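Local coordinates for HAD hydrolase, family IA, variant 3 (Entamoeba histolytica, PDB 6W04), which is a magnesium-binding member of the haloacid dehalogenase superfamily and probably acts as a hydrolase, although its substrate is not established, at residues N9-F14 and I185-E190. Numbering follows the deposited sequence.
Sequences NGTLIF and IGIASE. With MG (magnesium ion), chain B.
Ser-189 links the turn that leaves strand 183-187 to the loop after strand 3-7, at the magnesium site of this Rossmann-like HAD fold: its hydroxyl donates to Gly-10 O, and its CB lies over the Phe-14 ring. The hydrogen bond is short, OG to O 2.5 Å, and meets a lone pair in the carbonyl plane with a C=O...OG angle of 139°. OG reaches it from between its own backbone N and carbonyl carbon (chi1 58°). Ser-189 CB makes a CH-pi contact over the face of the Phe-14 ring, 3.5 Å from the centroid and almost on the ring normal. The buried, tightly packed side is formed by Gly-10, Thr-11 and Ile-187, the last at the end of strand 183-187: its CG1 meets Thr-11 CG2 at 3.8 Å, the two side chains crossing at about a right angle. Thr-11 CG2 stands anti to the backbone N, while OG1 (chi1 -66°) hydrogen-bonds Asp-7 and Asp-169. Those two aspartates share the magnesium ion with Asn-9 O, bound at 2.1 Å, and two waters, so the contact backs directly onto the metal site. Toward solvent lie Phe-14 and Ser-189, both partly exposed although closely stacked. At the end of the ring remote from Phe-14 CB, CZ comes obliquely within 4.0 Å of Ile-187 CG2.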
loop_
_atom_site.group_PDB
_atom_site.type_symbol
_atom_site.label_atom_id
_atom_site.label_comp_id
_atom_site.label_asym_id
_atom_site.label_seq_id
_atom_site.Cartn_x
_atom_site.Cartn_y
_atom_site.Cartn_z
ATOM N N ASN A 9 -2.213 -0.476 1.968
ATOM C CA ASN A 9 -3.018 -1.516 1.330
ATOM C C ASN A 9 -2.150 -2.684 0.878
ATOM O O ASN A 9 -1.181 -2.505 0.139
ATOM C CB ASN A 9 -3.755 -0.929 0.127
ATOM C CG ASN A 9 -4.605 0.257 0.512
ATOM O OD1 ASN A 9 -4.233 1.417 0.294
ATOM N ND2 ASN A 9 -5.737 -0.025 1.136
ATOM N N GLY A 10 -2.519 -3.890 1.303
ATOM C CA GLY A 10 -1.777 -5.087 0.944
ATOM C C GLY A 10 -0.554 -5.326 1.797
ATOM O O GLY A 10 0.033 -6.404 1.719
ATOM N N THR A 11 -0.181 -4.364 2.631
ATOM C CA THR A 11 1.001 -4.441 3.477
ATOM C C THR A 11 0.620 -4.423 4.953
ATOM O O THR A 11 0.928 -5.377 5.676
ATOM C CB THR A 11 1.948 -3.270 3.124
ATOM O OG1 THR A 11 2.454 -3.440 1.787
ATOM C CG2 THR A 11 3.121 -3.185 4.103
ATOM N N LEU A 12 -0.052 -3.365 5.425
ATOM C CA LEU A 12 -0.525 -3.325 6.807
ATOM C C LEU A 12 -1.892 -3.969 6.986
ATOM O O LEU A 12 -2.205 -4.438 8.091
ATOM C CB LEU A 12 -0.565 -1.876 7.313
ATOM C CG LEU A 12 0.800 -1.321 7.734
ATOM C CD1 LEU A 12 0.717 0.156 8.085
ATOM C CD2 LEU A 12 1.392 -2.122 8.934
ATOM N N ILE A 13 -2.724 -3.998 5.945
ATOM C CA ILE A 13 -3.945 -4.800 5.947
ATOM C C ILE A 13 -3.983 -5.636 4.669
ATOM O O ILE A 13 -3.554 -5.179 3.609
ATOM C CB ILE A 13 -5.215 -3.924 6.075
ATOM C CG1 ILE A 13 -5.366 -2.934 4.902
ATOM C CG2 ILE A 13 -5.233 -3.170 7.416
ATOM C CD1 ILE A 13 -6.766 -2.202 4.921
ATOM N N PHE A 14 -4.472 -6.874 4.768
ATOM C CA PHE A 14 -4.511 -7.749 3.590
ATOM C C PHE A 14 -5.885 -7.576 2.944
ATOM O O PHE A 14 -6.781 -8.401 3.089
ATOM C CB PHE A 14 -4.218 -9.200 3.966
ATOM C CG PHE A 14 -2.762 -9.475 4.318
ATOM C CD1 PHE A 14 -1.896 -8.439 4.662
ATOM C CD2 PHE A 14 -2.263 -10.778 4.288
ATOM C CE1 PHE A 14 -0.560 -8.691 4.998
ATOM C CE2 PHE A 14 -0.920 -11.040 4.619
ATOM C CZ PHE A 14 -0.070 -9.991 4.976
ATOM N N ILE A 185 11.575 -4.213 1.914
ATOM C CA ILE A 185 11.299 -5.556 2.422
ATOM C C ILE A 185 9.898 -5.919 1.945
ATOM O O ILE A 185 8.938 -5.185 2.211
ATOM C CB ILE A 185 11.407 -5.632 3.954
ATOM C CG1 ILE A 185 12.832 -5.274 4.410
ATOM C CG2 ILE A 185 10.970 -7.015 4.451
ATOM C CD1 ILE A 185 13.058 -5.293 5.943
ATOM N N GLY A 186 9.784 -7.023 1.208
ATOM C CA GLY A 186 8.500 -7.383 0.629
ATOM C C GLY A 186 7.589 -8.008 1.672
ATOM O O GLY A 186 8.041 -8.688 2.596
ATOM N N ILE A 187 6.289 -7.727 1.541
ATOM C CA ILE A 187 5.252 -8.375 2.337
ATOM C C ILE A 187 4.510 -9.334 1.420
ATOM O O ILE A 187 3.922 -8.911 0.414
ATOM C CB ILE A 187 4.289 -7.363 2.978
ATOM C CG1 ILE A 187 5.008 -6.504 4.031
ATOM C CG2 ILE A 187 3.128 -8.090 3.627
ATOM C CD1 ILE A 187 5.630 -7.298 5.177
ATOM N N ALA A 188 4.531 -10.630 1.759
ATOM C CA ALA A 188 3.990 -11.670 0.875
ATOM C C ALA A 188 2.471 -11.839 1.044
ATOM O O ALA A 188 1.957 -12.919 1.331
ATOM C CB ALA A 188 4.725 -12.990 1.118
ATOM N N SER A 189 1.732 -10.749 0.836
ATOM C CA SER A 189 0.279 -10.856 0.959
ATOM C C SER A 189 -0.370 -11.385 -0.312
ATOM O O SER A 189 -1.400 -12.058 -0.235
ATOM C CB SER A 189 -0.345 -9.506 1.322
ATOM O OG SER A 189 -0.023 -8.535 0.339
ATOM N N GLU A 190 0.184 -11.076 -1.473
ATOM C CA GLU A 190 -0.307 -11.609 -2.737
ATOM C C GLU A 190 0.768 -12.328 -3.535
ATOM O O GLU A 190 0.520 -13.408 -4.072
ATOM C CB GLU A 190 -0.921 -10.477 -3.587
ATOM C CG GLU A 190 -2.324 -10.093 -3.122
ATOM C CD GLU A 190 -3.335 -11.227 -3.302
ATOM O OE1 GLU A 190 -3.327 -11.856 -4.386
ATOM O OE2 GLU A 190 -4.135 -11.488 -2.364
HETATM MG MG MG B . 0.242 -1.910 -1.305
HETATM O O HOH W 1 1.727 -1.168 -2.644
HETATM O O HOH W 2 -1.044 -3.103 -2.640
#